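Side-chain contacts in uncharacterized protein Rv2866 (Mycobacterium tuberculosis, PDB 3G5O), which acts as the toxin RelG of a type II toxin-antitoxin system, an RNase that cleaves preferentially at the 3'-end of purine ribonucleotides and is neutralised by its cognate antitoxin: residues R28-H31 with K32-P35; R36-A39 with A40-F44. All blocks are in the same frame, centred on the assembly; numbering follows the deposited sequence.

Interaction 1: residues R28-H31 with K32-P35; sequences RDLH and KLPP
Lys-32 doubles back along Asp-29, and the two side chains run next to each other in the same direction until their charged ends meet. The salt bridge is made by Lys-32 NZ and Asp-29 OD1, 2.9 Å apart, with the ammonium 39° above the carboxylate plane. A bend at chi3 (-75°) and a further one at chi4 turn the end of the lysine in to the carboxylate, and they also bring Lys-32 CE to 3.4 Å from Asp-29 OD1. The other carboxylate oxygen, OD2, is taken by Arg-92 through a salt bridge and by the backbone N of Val-93, both on strand 87-95. Both oxygens of this buried carboxylate therefore have partners, OD1 within the turn and OD2 on the sheet.

Two successive i+3 to i backbone bonds lead the chain out of the helix. Lys-32 N donates to Asp-29 O at 2.9 Å, and Leu-33 N to Leu-30 O at 3.0 Å. The second, which closes the type I turn, is the straighter, with an N-H...O angle of 163°.

The apolar part is small: Leu-30 CD2 meets Leu-33 CD1 at 4.1 Å, the side chains slanting across one another. Leu-30 and the ring of His-31 also pack on Phe-93 of the antitoxin chain, Rv2865.

The type I beta turn from Leu-30 to Leu-33 lies in the short linker between helix 24-30 and helix 35-51, which leads to Pro-34 at the N-cap of the second helix in this RelE-family toxin.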
ATOM      1  N   ARG C  28     -20.920  -0.909  13.366  1.00 21.11           N
ATOM      2  CA  ARG C  28     -20.504   0.346  13.996  1.00 22.30           C
ATOM      3  C   ARG C  28     -20.206   1.432  12.978  1.00 22.46           C
ATOM      4  O   ARG C  28     -20.566   2.604  13.192  1.00 23.37           O
ATOM      5  CB  ARG C  28     -19.289   0.152  14.905  1.00 23.05           C
ATOM      6  CG  ARG C  28     -19.689  -0.514  16.246  1.00 26.89           C
ATOM      7  CD  ARG C  28     -18.607  -0.320  17.339  1.00 32.82           C
ATOM      8  NE  ARG C  28     -17.239  -0.570  16.895  1.00 35.33           N
ATOM      9  CZ  ARG C  28     -16.663  -1.773  16.875  1.00 37.83           C
ATOM     10  NH1 ARG C  28     -17.333  -2.852  17.257  1.00 38.50           N
ATOM     11  NH2 ARG C  28     -15.414  -1.902  16.457  1.00 39.22           N
ATOM     12  N   ASP C  29     -19.560   1.047  11.876  1.00 21.83           N
ATOM     13  CA  ASP C  29     -19.328   1.965  10.748  1.00 21.30           C
ATOM     14  C   ASP C  29     -20.632   2.507  10.145  1.00 21.20           C
ATOM     15  O   ASP C  29     -20.736   3.700   9.835  1.00 21.73           O
ATOM     16  CB  ASP C  29     -18.539   1.248   9.645  1.00 20.02           C
ATOM     17  CG  ASP C  29     -17.079   1.098   9.964  1.00 22.25           C
ATOM     18  OD1 ASP C  29     -16.514   1.778  10.876  1.00 23.98           O
ATOM     19  OD2 ASP C  29     -16.478   0.282   9.266  1.00 20.17           O
ATOM     20  N   LEU C  30     -21.626   1.635   9.959  1.00 21.79           N
ATOM     21  CA  LEU C  30     -22.942   2.074   9.434  1.00 23.68           C
ATOM     22  C   LEU C  30     -23.519   3.197  10.277  1.00 25.23           C
ATOM     23  O   LEU C  30     -24.041   4.185   9.748  1.00 23.75           O
ATOM     24  CB  LEU C  30     -23.976   0.929   9.409  1.00 22.85           C
ATOM     25  CG  LEU C  30     -23.890  -0.061   8.281  1.00 24.39           C
ATOM     26  CD1 LEU C  30     -25.043  -1.079   8.451  1.00 25.59           C
ATOM     27  CD2 LEU C  30     -23.974   0.587   6.863  1.00 22.07           C
ATOM     28  N   HIS C  31     -23.390   3.053  11.596  1.00 28.30           N
ATOM     29  CA  HIS C  31     -23.812   4.109  12.523  1.00 31.80           C
ATOM     30  C   HIS C  31     -23.184   5.478  12.330  1.00 32.49           C
ATOM     31  O   HIS C  31     -23.758   6.476  12.755  1.00 33.81           O
ATOM     32  CB  HIS C  31     -23.701   3.660  13.990  1.00 33.69           C
ATOM     33  CG  HIS C  31     -24.984   3.107  14.517  1.00 37.92           C
ATOM     34  ND1 HIS C  31     -26.094   3.900  14.738  1.00 43.05           N
ATOM     35  CD2 HIS C  31     -25.362   1.844  14.810  1.00 42.94           C
ATOM     36  CE1 HIS C  31     -27.094   3.151  15.162  1.00 43.69           C
ATOM     37  NE2 HIS C  31     -26.678   1.898  15.210  1.00 44.11           N
ATOM     38  N   LYS C  32     -22.024   5.548  11.695  1.00 31.36           N
ATOM     39  CA  LYS C  32     -21.402   6.831  11.456  1.00 31.46           C
ATOM     40  C   LYS C  32     -22.027   7.597  10.294  1.00 30.21           C
ATOM     41  O   LYS C  32     -21.680   8.761  10.084  1.00 30.70           O
ATOM     42  CB  LYS C  32     -19.900   6.670  11.160  1.00 32.74           C
ATOM     43  CG  LYS C  32     -19.122   5.965  12.261  1.00 35.54           C
ATOM     44  CD  LYS C  32     -17.594   6.047  12.047  1.00 40.20           C
ATOM     45  CE  LYS C  32     -17.113   5.111  10.963  1.00 39.50           C
ATOM     46  NZ  LYS C  32     -15.786   4.526  11.338  1.00 38.45           N
ATOM     47  N   LEU C  33     -22.868   6.933   9.499  1.00 27.37           N
ATOM     48  CA  LEU C  33     -23.351   7.523   8.249  1.00 24.83           C
ATOM     49  C   LEU C  33     -24.680   8.260   8.432  1.00 24.60           C
ATOM     50  O   LEU C  33     -25.551   7.793   9.169  1.00 23.88           O
ATOM     51  CB  LEU C  33     -23.565   6.435   7.196  1.00 23.70           C
ATOM     52  CG  LEU C  33     -22.347   5.574   6.885  1.00 24.08           C
ATOM     53  CD1 LEU C  33     -22.684   4.410   5.918  1.00 19.75           C
ATOM     54  CD2 LEU C  33     -21.245   6.498   6.361  1.00 23.03           C
ATOM     55  N   PRO C  34     -24.864   9.366   7.706  1.00 23.30           N
ATOM     56  CA  PRO C  34     -26.174   9.996   7.702  1.00 22.96           C
ATOM     57  C   PRO C  34     -27.191   9.119   6.962  1.00 22.41           C
ATOM     58  O   PRO C  34     -26.797   8.269   6.139  1.00 21.95           O
ATOM     59  CB  PRO C  34     -25.933  11.293   6.932  1.00 22.35           C
ATOM     60  CG  PRO C  34     -24.883  10.886   5.861  1.00 23.06           C
ATOM     61  CD  PRO C  34     -23.944   9.954   6.702  1.00 24.99           C
ATOM     62  N   PRO C  35     -28.490   9.324   7.234  1.00 22.30           N
ATOM     63  CA  PRO C  35     -29.477   8.340   6.753  1.00 21.87           C
ATOM     64  C   PRO C  35     -29.522   8.033   5.260  1.00 21.63           C
ATOM     65  O   PRO C  35     -29.781   6.858   4.891  1.00 21.32           O
ATOM     66  CB  PRO C  35     -30.831   8.901   7.239  1.00 22.35           C
ATOM     67  CG  PRO C  35     -30.469   9.669   8.511  1.00 22.82           C
ATOM     68  CD  PRO C  35     -29.086  10.291   8.184  1.00 22.70           C
TER

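Interaction 2: residues R36-A39 with A40-F44; sequences RILA and AVVEF
Leu-38 and Val-42, one helical turn apart, set their side chains alongside each other, and Leu-38 CD2 reaches Val-42 CG2 at 3.9 Å. Leu-38 holds CG anti to its backbone nitrogen (chi1 -161°), which places CG beside the carbonyl carbon and carries the branch toward the following turn. Val-42 CG2 also rests 3.4 Å from Leu-38 O. The same i to i+4 pairing one residue earlier is looser, with Ile-37 CG2 and Val-41 CG2 at 4.4 Å; Val-41 CG2 packs more tightly against the backbone, at 3.3 Å from Ile-37 O.

Four successive i to i+4 backbone bonds establish the segment as regular alpha helix, part of helix 35-51, which packs against the mixed sheet of the toxin. Val-41 N donates to Ile-37 O at 2.9 Å and Val-42 N to Leu-38 O at 3.0 Å, both nearly straight, with N-H...O angles of 169° or more. The flanking bonds, Ala-40 N to Arg-36 O and Glu-43 N to Ala-39 O, are more bent.

Val-41 and Phe-44 are turned to the sheet, the former meeting Tyr-75 and Val-93 and the latter Tyr-75 and Leu-77, whereas Leu-38 packs on Phe-93 of the antitoxin chain, and Ala-39 and Val-42 on Val-95 of that chain. Glu-43 CG passes 3.3 Å from Ala-39 O before the side chain bends at chi2 (-73°), and the carboxylate OE2 forms a salt bridge with NH1 of Arg-90 of the antitoxin chain.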
ATOM      1  N   ARG C  36     -29.327   9.020   4.396  1.00 20.59           N
ATOM      2  CA  ARG C  36     -29.386   8.711   2.954  1.00 21.22           C
ATOM      3  C   ARG C  36     -28.257   7.777   2.530  1.00 19.72           C
ATOM      4  O   ARG C  36     -28.434   6.903   1.680  1.00 19.50           O
ATOM      5  CB  ARG C  36     -29.272   9.978   2.063  1.00 22.10           C
ATOM      6  CG  ARG C  36     -30.520  10.868   2.017  1.00 25.28           C
ATOM      7  CD  ARG C  36     -30.271  12.037   1.008  1.00 27.59           C
ATOM      8  NE  ARG C  36     -29.989  11.561  -0.360  1.00 28.80           N
ATOM      9  CZ  ARG C  36     -30.935  11.250  -1.251  1.00 28.84           C
ATOM     10  NH1 ARG C  36     -32.213  11.354  -0.916  1.00 29.46           N
ATOM     11  NH2 ARG C  36     -30.619  10.829  -2.465  1.00 29.42           N
ATOM     12  N   ILE C  37     -27.066   8.027   3.053  1.00 19.42           N
ATOM     13  CA  ILE C  37     -25.890   7.242   2.670  1.00 18.92           C
ATOM     14  C   ILE C  37     -25.964   5.834   3.294  1.00 20.15           C
ATOM     15  O   ILE C  37     -25.610   4.811   2.659  1.00 19.37           O
ATOM     16  CB  ILE C  37     -24.582   7.983   3.072  1.00 19.70           C
ATOM     17  CG1 ILE C  37     -24.499   9.320   2.316  1.00 18.84           C
ATOM     18  CG2 ILE C  37     -23.352   7.124   2.752  1.00 17.02           C
ATOM     19  CD1 ILE C  37     -23.237  10.163   2.630  1.00 22.14           C
ATOM     20  N   LEU C  38     -26.454   5.806   4.536  1.00 18.60           N
ATOM     21  CA  LEU C  38     -26.649   4.581   5.260  1.00 19.59           C
ATOM     22  C   LEU C  38     -27.608   3.673   4.454  1.00 19.31           C
ATOM     23  O   LEU C  38     -27.280   2.504   4.192  1.00 18.29           O
ATOM     24  CB  LEU C  38     -27.155   4.876   6.662  1.00 18.82           C
ATOM     25  CG  LEU C  38     -26.971   3.755   7.676  1.00 24.13           C
ATOM     26  CD1 LEU C  38     -27.266   4.254   9.139  1.00 25.97           C
ATOM     27  CD2 LEU C  38     -27.800   2.519   7.311  1.00 23.75           C
ATOM     28  N   ALA C  39     -28.713   4.244   3.971  1.00 18.95           N
ATOM     29  CA  ALA C  39     -29.693   3.497   3.156  1.00 18.66           C
ATOM     30  C   ALA C  39     -29.091   3.049   1.801  1.00 18.69           C
ATOM     31  O   ALA C  39     -29.347   1.923   1.360  1.00 17.92           O
ATOM     32  CB  ALA C  39     -30.976   4.313   2.952  1.00 19.56           C
ATOM     33  N   ALA C  40     -28.265   3.894   1.181  1.00 18.97           N
ATOM     34  CA  ALA C  40     -27.618   3.510  -0.090  1.00 18.90           C
ATOM     35  C   ALA C  40     -26.647   2.314   0.104  1.00 18.95           C
ATOM     36  O   ALA C  40     -26.589   1.398  -0.727  1.00 18.84           O
ATOM     37  CB  ALA C  40     -26.896   4.687  -0.746  1.00 18.12           C
ATOM     38  N   VAL C  41     -25.848   2.387   1.163  1.00 18.47           N
ATOM     39  CA  VAL C  41     -24.939   1.296   1.502  1.00 18.46           C
ATOM     40  C   VAL C  41     -25.695  -0.014   1.710  1.00 18.42           C
ATOM     41  O   VAL C  41     -25.280  -1.054   1.212  1.00 17.95           O
ATOM     42  CB  VAL C  41     -24.076   1.606   2.750  1.00 17.36           C
ATOM     43  CG1 VAL C  41     -23.316   0.339   3.214  1.00 18.10           C
ATOM     44  CG2 VAL C  41     -23.077   2.710   2.419  1.00 18.34           C
ATOM     45  N   VAL C  42     -26.753   0.026   2.519  1.00 18.17           N
ATOM     46  CA  VAL C  42     -27.585  -1.161   2.751  1.00 18.77           C
ATOM     47  C   VAL C  42     -28.171  -1.746   1.460  1.00 19.20           C
ATOM     48  O   VAL C  42     -28.170  -2.984   1.258  1.00 18.04           O
ATOM     49  CB  VAL C  42     -28.701  -0.879   3.816  1.00 19.63           C
ATOM     50  CG1 VAL C  42     -29.835  -1.983   3.814  1.00 18.81           C
ATOM     51  CG2 VAL C  42     -28.089  -0.676   5.156  1.00 17.58           C
ATOM     52  N   GLU C  43     -28.664  -0.888   0.578  1.00 18.64           N
ATOM     53  CA  GLU C  43     -29.248  -1.375  -0.676  1.00 21.05           C
ATOM     54  C   GLU C  43     -28.170  -1.896  -1.616  1.00 19.75           C
ATOM     55  O   GLU C  43     -28.391  -2.863  -2.364  1.00 19.33           O
ATOM     56  CB  GLU C  43     -30.100  -0.300  -1.364  1.00 22.88           C
ATOM     57  CG  GLU C  43     -31.342   0.091  -0.533  1.00 27.83           C
ATOM     58  CD  GLU C  43     -32.439  -1.000  -0.534  1.00 34.45           C
ATOM     59  OE1 GLU C  43     -32.347  -1.942  -1.355  1.00 35.81           O
ATOM     60  OE2 GLU C  43     -33.411  -0.896   0.263  1.00 35.66           O
ATOM     61  N   PHE C  44     -26.986  -1.298  -1.549  1.00 18.16           N
ATOM     62  CA  PHE C  44     -25.876  -1.823  -2.352  1.00 18.96           C
ATOM     63  C   PHE C  44     -25.452  -3.208  -1.785  1.00 17.97           C
ATOM     64  O   PHE C  44     -25.337  -4.158  -2.527  1.00 19.28           O
ATOM     65  CB  PHE C  44     -24.669  -0.853  -2.324  1.00 18.30           C
ATOM     66  CG  PHE C  44     -23.440  -1.413  -2.954  1.00 19.53           C
ATOM     67  CD1 PHE C  44     -23.459  -1.813  -4.279  1.00 21.33           C
ATOM     68  CD2 PHE C  44     -22.263  -1.530  -2.226  1.00 21.39           C
ATOM     69  CE1 PHE C  44     -22.320  -2.351  -4.881  1.00 24.40           C
ATOM     70  CE2 PHE C  44     -21.128  -2.068  -2.808  1.00 22.55           C
ATOM     71  CZ  PHE C  44     -21.162  -2.464  -4.145  1.00 20.68           C
TER

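In the fold
From the N terminus the chain runs through strand 19-23 into helix 24-30, and interaction 1 closes the short turn by which that helix gives way to helix 35-51. Interaction 2 follows directly at residue 36 and closes no loop beyond successive turns of one helix; the two lie in series, neither nesting nor crossing. Their centres are 10 Å apart, yet they touch: Leu-30 CD2 lies 3.7 Å from Val-41 CG1, and Leu-33 CD1 lies 3.9 Å from Val-41 CG2. These contacts join helix 24-30 and the linker to helix 35-51. Both interactions reach Val-93 on strand 87-95, and both contribute to the surface occupied by the antitoxin chain.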